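PDB 2C40: inosine-uridine preferring nucleoside hydrolase family protein, which is an alpha/beta protein of the nucleoside hydrolase family that holds a calcium ion and alpha-D-ribofuranose together in one pocket. Local coordinates for residues Val4-Asp9 against Val16-Leu21; Ser33-Asp38 against Leu128-Arg133; Lys75-His80 against Ala170-Phe175. One frame throughout, in Å; residues are numbered along the deposited sequence.

Interaction 1: Val4-Asp9 against Val16-Leu21; sequences VYFNHD and VSLFLL. With CA (calcium ion), chain C.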
loop_
_atom_site.group_PDB
_atom_site.type_symbol
_atom_site.label_atom_id
_atom_site.label_comp_id
_atom_site.label_asym_id
_atom_site.label_seq_id
_atom_site.Cartn_x
_atom_site.Cartn_y
_atom_site.Cartn_z
ATOM N N VAL A 4 -24.812 9.551 15.924
ATOM C CA VAL A 4 -23.960 8.381 15.868
ATOM C C VAL A 4 -22.616 8.733 16.479
ATOM O O VAL A 4 -22.042 9.774 16.165
ATOM C CB VAL A 4 -23.713 7.901 14.391
ATOM C CG1 VAL A 4 -22.797 6.715 14.350
ATOM C CG2 VAL A 4 -25.026 7.537 13.713
ATOM N N TYR A 5 -22.149 7.874 17.368
ATOM C CA TYR A 5 -20.790 7.914 17.864
ATOM C C TYR A 5 -20.055 6.733 17.264
ATOM O O TYR A 5 -20.500 5.610 17.408
ATOM C CB TYR A 5 -20.760 7.839 19.392
ATOM C CG TYR A 5 -19.392 7.993 19.942
ATOM C CD1 TYR A 5 -18.454 6.952 19.847
ATOM C CD2 TYR A 5 -19.005 9.177 20.577
ATOM C CE1 TYR A 5 -17.139 7.106 20.361
ATOM C CE2 TYR A 5 -17.724 9.328 21.082
ATOM C CZ TYR A 5 -16.799 8.281 20.970
ATOM O OH TYR A 5 -15.523 8.444 21.472
ATOM N N PHE A 6 -18.910 7.006 16.627
ATOM C CA PHE A 6 -18.151 6.039 15.827
ATOM C C PHE A 6 -16.793 5.717 16.464
ATOM O O PHE A 6 -15.927 6.601 16.551
ATOM C CB PHE A 6 -17.940 6.643 14.426
ATOM C CG PHE A 6 -17.209 5.777 13.457
ATOM C CD1 PHE A 6 -16.429 6.356 12.482
ATOM C CD2 PHE A 6 -17.329 4.407 13.475
ATOM C CE1 PHE A 6 -15.746 5.589 11.569
ATOM C CE2 PHE A 6 -16.645 3.621 12.558
ATOM C CZ PHE A 6 -15.852 4.196 11.601
ATOM N N ASN A 7 -16.616 4.458 16.878
ATOM C CA ASN A 7 -15.323 3.941 17.372
ATOM C C ASN A 7 -14.758 2.975 16.319
ATOM O O ASN A 7 -15.424 2.028 15.925
ATOM C CB ASN A 7 -15.522 3.256 18.755
ATOM C CG ASN A 7 -14.209 2.849 19.427
ATOM O OD1 ASN A 7 -13.602 3.632 20.181
ATOM N ND2 ASN A 7 -13.767 1.618 19.166
ATOM N N HIS A 8 -13.543 3.225 15.825
ATOM C CA HIS A 8 -12.967 2.384 14.751
ATOM C C HIS A 8 -11.537 2.043 15.045
ATOM O O HIS A 8 -10.912 2.694 15.862
ATOM C CB HIS A 8 -13.096 3.054 13.362
ATOM C CG HIS A 8 -12.189 4.244 13.115
ATOM N ND1 HIS A 8 -10.889 4.120 12.667
ATOM C CD2 HIS A 8 -12.449 5.579 13.153
ATOM C CE1 HIS A 8 -10.379 5.329 12.491
ATOM N NE2 HIS A 8 -11.307 6.231 12.781
ATOM N N ASP A 9 -11.007 1.018 14.373
ATOM C CA ASP A 9 -9.585 0.687 14.575
ATOM C C ASP A 9 -8.691 0.856 13.353
ATOM O O ASP A 9 -7.751 0.137 13.191
ATOM C CB ASP A 9 -9.404 -0.685 15.211
ATOM C CG ASP A 9 -9.819 -1.816 14.323
ATOM O OD1 ASP A 9 -9.404 -2.948 14.642
ATOM O OD2 ASP A 9 -10.552 -1.585 13.334
ATOM N N VAL A 16 -12.363 4.284 5.317
ATOM C CA VAL A 16 -13.337 4.455 4.249
ATOM C C VAL A 16 -14.746 4.678 4.829
ATOM O O VAL A 16 -15.554 5.431 4.272
ATOM C CB VAL A 16 -13.296 3.268 3.280
ATOM C CG1 VAL A 16 -14.528 3.263 2.429
ATOM C CG2 VAL A 16 -12.007 3.335 2.432
ATOM N N SER A 17 -15.025 4.013 5.953
ATOM C CA SER A 17 -16.327 4.101 6.600
ATOM C C SER A 17 -16.505 5.508 7.140
ATOM O O SER A 17 -17.549 6.097 6.965
ATOM C CB SER A 17 -16.441 3.099 7.767
ATOM O OG SER A 17 -16.588 1.741 7.367
ATOM N N LEU A 18 -15.477 6.049 7.800
ATOM C CA LEU A 18 -15.514 7.421 8.249
ATOM C C LEU A 18 -15.850 8.378 7.114
ATOM O O LEU A 18 -16.770 9.199 7.214
ATOM C CB LEU A 18 -14.178 7.808 8.877
ATOM C CG LEU A 18 -14.069 9.251 9.352
ATOM C CD1 LEU A 18 -15.024 9.521 10.472
ATOM C CD2 LEU A 18 -12.645 9.547 9.777
ATOM N N PHE A 19 -15.121 8.254 6.011
ATOM C CA PHE A 19 -15.363 9.100 4.842
ATOM C C PHE A 19 -16.802 8.978 4.343
ATOM O O PHE A 19 -17.433 9.988 4.047
ATOM C CB PHE A 19 -14.324 8.837 3.752
ATOM C CG PHE A 19 -14.747 9.262 2.412
ATOM C CD1 PHE A 19 -14.740 10.594 2.065
ATOM C CD2 PHE A 19 -15.162 8.312 1.455
ATOM C CE1 PHE A 19 -15.125 10.991 0.774
ATOM C CE2 PHE A 19 -15.545 8.703 0.195
ATOM C CZ PHE A 19 -15.539 10.050 -0.146
ATOM N N LEU A 20 -17.350 7.768 4.284
ATOM C CA LEU A 20 -18.727 7.618 3.800
ATOM C C LEU A 20 -19.777 8.083 4.827
ATOM O O LEU A 20 -20.762 8.677 4.434
ATOM C CB LEU A 20 -18.992 6.183 3.412
ATOM C CG LEU A 20 -18.127 5.603 2.292
ATOM C CD1 LEU A 20 -18.281 4.145 2.292
ATOM C CD2 LEU A 20 -18.509 6.165 0.958
ATOM N N LEU A 21 -19.582 7.836 6.127
ATOM C CA LEU A 21 -20.530 8.315 7.148
ATOM C C LEU A 21 -20.753 9.817 6.983
ATOM O O LEU A 21 -21.865 10.360 7.155
ATOM C CB LEU A 21 -20.009 8.050 8.591
ATOM C CG LEU A 21 -19.994 6.582 9.046
ATOM C CD1 LEU A 21 -18.948 6.359 10.091
ATOM C CD2 LEU A 21 -21.409 6.093 9.526
HETATM CA CA CA C . -11.920 -2.524 11.681
HETATM O O HOH W 1 -10.917 -4.327 13.041
#
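F6 reaches from strand 2-8 onto helix 12-21 and meets S17, L18 and L21 along one side of it. This is the first strand-helix pair of the beta-alpha-beta unit formed by strand 2-8, helix 12-21 and strand 27-34. The axes of segments 4-8 and 16-21 lie 10.3 Å apart at an angle of 164°, close to antiparallel, as expected where a helix returns the chain to start a parallel neighbour strand.

The contact across the segments is apolar, and no hydrogen bond spans it. F6 holds CG anti to its own backbone N (chi1 -179°), which carries the ring out toward the helix. One methyl of L21 lies over a face of this ring: L21 CD1 is 3.7 Å from the centroid of the F6 ring and 20° off the normal, a CH-pi contact. L18 meets the ring differently, with CB in the ring plane at its edge, 3.8 Å from F6 CE1. The ring tip, F6 CZ, comes within 4.0 Å of S17 CB, while S17 OG turns to the carbonyl of D13 one helical turn earlier. L123 of the neighbouring strand 120-124 also touches F6 and L21, so the helix packs on both strands.

The polar chemistry lies just beyond the strand end. Calcium is bound there by D9, D14, T125 and D247. The two carboxylate oxygens of D9 divide the work: D9 OD1 lies 2.6 Å from a calcium-bound water, which probably donates to it, and accepts from D38 N, whereas D9 OD2 binds the calcium ion directly at 2.3 Å.

Interaction 2: Ser33-Asp38 against Leu128-Arg133; sequences SVIPAD and LTDLAR. With RIB (alpha-D-ribofuranose), chain D.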
loop_
_atom_site.group_PDB
_atom_site.type_symbol
_atom_site.label_atom_id
_atom_site.label_comp_id
_atom_site.label_asym_id
_atom_site.label_seq_id
_atom_site.Cartn_x
_atom_site.Cartn_y
_atom_site.Cartn_z
ATOM N N SER A 33 -13.739 8.164 17.654
ATOM C CA SER A 33 -12.546 7.744 18.393
ATOM C C SER A 33 -11.827 6.552 17.767
ATOM O O SER A 33 -12.399 5.752 17.006
ATOM C CB SER A 33 -12.907 7.480 19.853
ATOM O OG SER A 33 -13.985 6.600 19.945
ATOM N N VAL A 34 -10.526 6.483 18.033
ATOM C CA VAL A 34 -9.683 5.490 17.369
ATOM C C VAL A 34 -9.103 4.585 18.423
ATOM O O VAL A 34 -8.529 5.058 19.385
ATOM C CB VAL A 34 -8.538 6.140 16.554
ATOM C CG1 VAL A 34 -7.703 5.073 15.797
ATOM C CG2 VAL A 34 -9.077 7.204 15.616
ATOM N N ILE A 35 -9.225 3.280 18.200
ATOM C CA ILE A 35 -8.563 2.295 19.066
ATOM C C ILE A 35 -7.425 1.625 18.272
ATOM O O ILE A 35 -7.602 1.239 17.113
ATOM C CB ILE A 35 -9.582 1.257 19.728
ATOM C CG1 ILE A 35 -8.875 0.434 20.813
ATOM C CG2 ILE A 35 -10.274 0.372 18.657
ATOM C CD1 ILE A 35 -9.760 -0.567 21.499
ATOM N N PRO A 36 -6.224 1.534 18.875
ATOM C CA PRO A 36 -5.068 0.979 18.172
ATOM C C PRO A 36 -5.045 -0.571 18.064
ATOM O O PRO A 36 -4.122 -1.229 18.535
ATOM C CB PRO A 36 -3.889 1.572 18.983
ATOM C CG PRO A 36 -4.374 1.597 20.343
ATOM C CD PRO A 36 -5.844 2.031 20.217
ATOM N N ALA A 37 -6.057 -1.137 17.415
ATOM C CA ALA A 37 -6.196 -2.581 17.323
ATOM C C ALA A 37 -5.636 -3.007 15.957
ATOM O O ALA A 37 -4.477 -3.418 15.879
ATOM C CB ALA A 37 -7.637 -3.002 17.529
ATOM N N ASP A 38 -6.410 -2.870 14.884
ATOM C CA ASP A 38 -5.886 -3.163 13.540
ATOM C C ASP A 38 -5.181 -1.954 12.917
ATOM O O ASP A 38 -5.300 -1.685 11.726
ATOM C CB ASP A 38 -7.011 -3.634 12.662
ATOM C CG ASP A 38 -6.542 -4.330 11.435
ATOM O OD1 ASP A 38 -7.383 -4.422 10.537
ATOM O OD2 ASP A 38 -5.369 -4.738 11.351
ATOM N N LEU A 128 -14.332 -4.091 21.089
ATOM C CA LEU A 128 -15.301 -3.408 21.935
ATOM C C LEU A 128 -14.735 -2.791 23.200
ATOM O O LEU A 128 -15.486 -2.290 23.997
ATOM C CB LEU A 128 -16.425 -4.369 22.312
ATOM C CG LEU A 128 -17.454 -4.635 21.211
ATOM C CD1 LEU A 128 -18.305 -5.813 21.667
ATOM C CD2 LEU A 128 -18.303 -3.393 20.949
ATOM N N THR A 129 -13.424 -2.770 23.378
ATOM C CA THR A 129 -12.879 -2.465 24.709
ATOM C C THR A 129 -13.077 -1.023 25.199
ATOM O O THR A 129 -13.301 -0.832 26.402
ATOM C CB THR A 129 -11.469 -3.079 25.001
ATOM O OG1 THR A 129 -10.568 -2.149 25.655
ATOM C CG2 THR A 129 -10.879 -3.756 23.858
ATOM N N ASP A 130 -13.123 -0.033 24.293
ATOM C CA ASP A 130 -13.470 1.347 24.751
ATOM C C ASP A 130 -14.906 1.414 25.320
ATOM O O ASP A 130 -15.191 2.187 26.264
ATOM C CB ASP A 130 -13.327 2.407 23.636
ATOM C CG ASP A 130 -11.870 2.728 23.266
ATOM O OD1 ASP A 130 -10.962 2.655 24.120
ATOM O OD2 ASP A 130 -11.647 3.093 22.080
ATOM N N LEU A 131 -15.821 0.636 24.737
ATOM C CA LEU A 131 -17.180 0.550 25.264
ATOM C C LEU A 131 -17.313 -0.270 26.564
ATOM O O LEU A 131 -18.056 0.097 27.469
ATOM C CB LEU A 131 -18.145 0.031 24.186
ATOM C CG LEU A 131 -19.621 -0.194 24.565
ATOM C CD1 LEU A 131 -20.329 1.079 24.996
ATOM C CD2 LEU A 131 -20.378 -0.847 23.423
ATOM N N ALA A 132 -16.671 -1.416 26.637
ATOM C CA ALA A 132 -16.664 -2.222 27.861
ATOM C C ALA A 132 -16.254 -1.368 29.020
ATOM O O ALA A 132 -16.866 -1.366 30.104
ATOM C CB ALA A 132 -15.666 -3.400 27.684
ATOM N N ARG A 133 -15.196 -0.624 28.768
ATOM C CA ARG A 133 -14.582 0.247 29.749
ATOM C C ARG A 133 -15.476 1.418 30.161
ATOM O O ARG A 133 -15.581 1.690 31.320
ATOM C CB ARG A 133 -13.253 0.719 29.182
ATOM C CG ARG A 133 -12.337 1.271 30.191
ATOM C CD ARG A 133 -10.901 0.663 30.046
ATOM N NE ARG A 133 -10.222 1.227 28.912
ATOM C CZ ARG A 133 -9.257 2.142 28.975
ATOM N NH1 ARG A 133 -8.776 2.599 30.136
ATOM N NH2 ARG A 133 -8.726 2.570 27.838
HETATM O O5 RIB D . -12.373 -9.342 11.619
HETATM C C5 RIB D . -12.649 -8.309 10.631
HETATM C C4 RIB D . -12.009 -7.008 11.120
HETATM O O4 RIB D . -10.581 -7.214 11.095
HETATM C C3 RIB D . -12.319 -5.701 10.362
HETATM O O3 RIB D . -13.154 -4.855 11.217
HETATM C C2 RIB D . -10.911 -5.109 9.908
HETATM O O2 RIB D . -10.502 -3.675 10.097
HETATM C C1 RIB D . -9.882 -6.049 10.587
#
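D130 OD1 accepts hydrogen bonds from two hydroxyls, S65 OG and S67 OG, and this double grip fixes the carboxylate that faces I35. The other oxygen makes the contact across the segments: D130 OD2 lies 3.6 Å from I35 CB, with I35 CG1 a little farther at 4.0 Å. The two side chains run past each other in opposite directions, so D130 OD2 comes nearest the root of the isoleucine, at CB.

The far end of I35 meets the other partner. Its CG1 branch is fully extended (chi1 -169°, chi2 180°), and I35 CD1 approaches T129 CG2 at 4.1 Å, the two side chains crossing at about a right angle. No hydrogen bond joins the segments; the contact is carbon packing plus the approach of D130 OD2 to I35.

Beyond I35 the chain folds through an inverse gamma turn centred on P36, closed by a weak bond from A37 N to I35 O at 2.9 Å. The turn brings D38 into the ligand pocket, where D38 OD1 stands 3.0 Å from C1 of alpha-D-ribofuranose.

L128 takes the N-cap position of helix 129-137. That helix packs on helix 178-186 through L128, T129, L131 and A132, W176 of helix 172-176 touches both I35 and T129, and V34 faces helix 41-55 from strand 27-34, whose neighbours in the sheet are strands 2-8 and 62-64.

Interaction 3: Lys75-His80 against Ala170-Phe175; sequences KDWRMH and AEWNSF. With RIB (alpha-D-ribofuranose), chain D.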
loop_
_atom_site.group_PDB
_atom_site.type_symbol
_atom_site.label_atom_id
_atom_site.label_comp_id
_atom_site.label_asym_id
_atom_site.label_seq_id
_atom_site.Cartn_x
_atom_site.Cartn_y
_atom_site.Cartn_z
ATOM N N LYS A 75 1.027 -7.552 12.620
ATOM C CA LYS A 75 1.651 -6.267 12.321
ATOM C C LYS A 75 1.316 -5.782 10.916
ATOM O O LYS A 75 1.084 -4.595 10.707
ATOM C CB LYS A 75 3.152 -6.318 12.485
ATOM C CG LYS A 75 3.805 -4.910 12.370
ATOM C CD LYS A 75 5.256 -4.956 12.012
ATOM C CE LYS A 75 6.081 -4.358 13.124
ATOM N NZ LYS A 75 7.433 -3.949 12.724
ATOM N N ASP A 76 1.326 -6.675 9.935
ATOM C CA ASP A 76 1.262 -6.211 8.517
ATOM C C ASP A 76 -0.098 -5.604 8.183
ATOM O O ASP A 76 -0.174 -4.662 7.416
ATOM C CB ASP A 76 1.733 -7.280 7.500
ATOM N N TRP A 77 -1.159 -6.090 8.821
ATOM C CA TRP A 77 -2.493 -5.467 8.709
ATOM C C TRP A 77 -2.510 -4.070 9.345
ATOM O O TRP A 77 -3.063 -3.105 8.812
ATOM C CB TRP A 77 -3.509 -6.331 9.449
ATOM C CG TRP A 77 -3.729 -7.692 8.873
ATOM C CD1 TRP A 77 -2.953 -8.347 7.925
ATOM C CD2 TRP A 77 -4.781 -8.605 9.237
ATOM N NE1 TRP A 77 -3.489 -9.596 7.686
ATOM C CE2 TRP A 77 -4.610 -9.770 8.468
ATOM C CE3 TRP A 77 -5.855 -8.537 10.134
ATOM C CZ2 TRP A 77 -5.467 -10.865 8.581
ATOM C CZ3 TRP A 77 -6.707 -9.616 10.239
ATOM C CH2 TRP A 77 -6.513 -10.765 9.471
ATOM N N ARG A 78 -1.848 -3.970 10.480
ATOM C CA ARG A 78 -1.796 -2.719 11.242
ATOM C C ARG A 78 -1.122 -1.507 10.550
ATOM O O ARG A 78 -1.373 -0.355 10.927
ATOM C CB ARG A 78 -1.111 -2.988 12.590
ATOM C CG ARG A 78 -1.827 -4.058 13.410
ATOM C CD ARG A 78 -1.165 -4.167 14.755
ATOM N NE ARG A 78 -1.294 -2.899 15.449
ATOM C CZ ARG A 78 -0.587 -2.530 16.522
ATOM N NH1 ARG A 78 0.317 -3.336 17.044
ATOM N NH2 ARG A 78 -0.781 -1.347 17.072
ATOM N N MET A 79 -0.289 -1.765 9.559
ATOM C CA MET A 79 0.448 -0.718 8.856
ATOM C C MET A 79 -0.422 0.145 7.936
ATOM O O MET A 79 -0.016 1.232 7.548
ATOM C CB MET A 79 1.559 -1.354 7.990
ATOM C CG MET A 79 2.720 -1.983 8.745
ATOM S SD MET A 79 3.632 -0.887 9.856
ATOM C CE MET A 79 4.781 -0.023 8.776
ATOM N N HIS A 80 -1.599 -0.344 7.566
ATOM C CA HIS A 80 -2.370 0.201 6.440
ATOM C C HIS A 80 -2.729 1.685 6.569
ATOM O O HIS A 80 -2.762 2.429 5.542
ATOM C CB HIS A 80 -3.621 -0.644 6.212
ATOM C CG HIS A 80 -3.336 -1.985 5.615
ATOM N ND1 HIS A 80 -4.309 -2.938 5.427
ATOM C CD2 HIS A 80 -2.172 -2.548 5.205
ATOM C CE1 HIS A 80 -3.772 -4.011 4.871
ATOM N NE2 HIS A 80 -2.475 -3.799 4.720
ATOM N N ALA A 170 -12.984 -18.053 16.205
ATOM C CA ALA A 170 -13.368 -16.672 16.511
ATOM C C ALA A 170 -13.102 -15.728 15.333
ATOM O O ALA A 170 -12.305 -16.025 14.410
ATOM C CB ALA A 170 -12.612 -16.148 17.719
ATOM N N GLU A 171 -13.752 -14.584 15.417
ATOM C CA GLU A 171 -13.550 -13.474 14.511
ATOM C C GLU A 171 -12.644 -12.467 15.242
ATOM O O GLU A 171 -12.626 -12.423 16.476
ATOM C CB GLU A 171 -14.918 -12.927 14.142
ATOM C CG GLU A 171 -14.941 -11.642 13.431
ATOM C CD GLU A 171 -14.720 -10.457 14.338
ATOM O OE1 GLU A 171 -14.134 -9.525 13.780
ATOM O OE2 GLU A 171 -15.090 -10.469 15.576
ATOM N N TRP A 172 -11.854 -11.693 14.480
ATOM C CA TRP A 172 -10.801 -10.826 15.030
ATOM C C TRP A 172 -11.209 -9.725 16.006
ATOM O O TRP A 172 -10.508 -9.489 17.004
ATOM C CB TRP A 172 -9.929 -10.212 13.878
ATOM C CG TRP A 172 -8.628 -10.943 13.709
ATOM C CD1 TRP A 172 -8.273 -11.781 12.691
ATOM C CD2 TRP A 172 -7.552 -10.965 14.640
ATOM N NE1 TRP A 172 -7.020 -12.284 12.908
ATOM C CE2 TRP A 172 -6.559 -11.804 14.109
ATOM C CE3 TRP A 172 -7.311 -10.312 15.861
ATOM C CZ2 TRP A 172 -5.361 -12.047 14.779
ATOM C CZ3 TRP A 172 -6.130 -10.533 16.512
ATOM C CH2 TRP A 172 -5.164 -11.396 15.974
ATOM N N ASN A 173 -12.251 -8.953 15.699
ATOM C CA ASN A 173 -12.677 -7.901 16.636
ATOM C C ASN A 173 -13.063 -8.464 18.016
ATOM O O ASN A 173 -12.788 -7.828 19.039
ATOM C CB ASN A 173 -13.789 -7.014 16.046
ATOM C CG ASN A 173 -13.277 -6.090 14.918
ATOM O OD1 ASN A 173 -12.073 -5.836 14.803
ATOM N ND2 ASN A 173 -14.201 -5.545 14.126
ATOM N N SER A 174 -13.692 -9.643 18.041
ATOM C CA SER A 174 -13.982 -10.344 19.291
ATOM C C SER A 174 -12.714 -10.896 19.926
ATOM O O SER A 174 -12.472 -10.693 21.107
ATOM C CB SER A 174 -14.949 -11.512 19.087
ATOM O OG SER A 174 -16.021 -11.145 18.248
ATOM N N PHE A 175 -11.925 -11.610 19.141
ATOM C CA PHE A 175 -10.669 -12.186 19.635
ATOM C C PHE A 175 -9.714 -11.154 20.291
ATOM O O PHE A 175 -9.099 -11.456 21.273
ATOM C CB PHE A 175 -9.981 -12.912 18.486
ATOM C CG PHE A 175 -8.723 -13.674 18.877
ATOM C CD1 PHE A 175 -8.802 -14.759 19.732
ATOM C CD2 PHE A 175 -7.485 -13.324 18.339
ATOM C CE1 PHE A 175 -7.690 -15.466 20.090
ATOM C CE2 PHE A 175 -6.323 -14.022 18.686
ATOM C CZ PHE A 175 -6.410 -15.109 19.540
HETATM O O5 RIB D . -12.373 -9.342 11.619
HETATM C C5 RIB D . -12.649 -8.309 10.631
HETATM C C4 RIB D . -12.009 -7.008 11.120
HETATM O O4 RIB D . -10.581 -7.214 11.095
HETATM C C3 RIB D . -12.319 -5.701 10.362
HETATM O O3 RIB D . -13.154 -4.855 11.217
HETATM C C2 RIB D . -10.911 -5.109 9.908
HETATM O O2 RIB D . -10.502 -3.675 10.097
HETATM C C1 RIB D . -9.882 -6.049 10.587
#
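W77 directs the edge of its six-membered ring at the face of the five-membered ring of W172, an offset edge-to-face pair with centroids 5.0 Å apart and planes at 66°. The leading atom is W77 CZ3, 3.6 Å from W172 CD1. With CG anti to the carbonyl carbon, W77 sends its indole toward W172; the W172 chi1 of -101° lies away from the staggered positions, and its five-membered ring meets W77 with one face. F175 CD2 packs against the other face of the W172 indole, and F73 stacks with it as well.

W172 opens helix 172-176, whose N-terminus lies at the ligand pocket of this alpha/beta fold; W172 CB is 3.4 Å from O5 of alpha-D-ribofuranose. E171 is the N-cap residue. Its chain, bent at chi2 (-78°), folds the carboxylate back over the first turn. There E171 OE1 accepts from N173 N at 2.7 Å, from above the carboxylate plane, and also from the ligand hydroxyl O5. E171 OE2 takes S174 N on its syn side, with G153 N as a further donor. N173 ND2, held by the backbone oxygens of M151 and T125, also makes a long, bent bond to the sugar O3 at 3.2 Å.

In the fold
Each contact has a segment that reaches one pocket beyond the C-terminal ends of the parallel strands. Interaction 1 closes before interactions 2 and 3 open, and those two alternate along the chain: 33-38, 75-80, 128-133, 170-175. Centres lie about 13 Å apart for 1 and 2 and for 2 and 3, and about 17 Å for 1 and 3. Interactions 1 and 2 share the sheet through neighbouring strands 2-8 and 27-34, with F6 O probably hydrogen-bonded to S33 N. D38 packs on W77, linking interactions 2 and 3. The segments after these strands supply D9 and D38, and the start of helix 172-176, with its N-cap, supplies E171 and N173, to one calcium and sugar site.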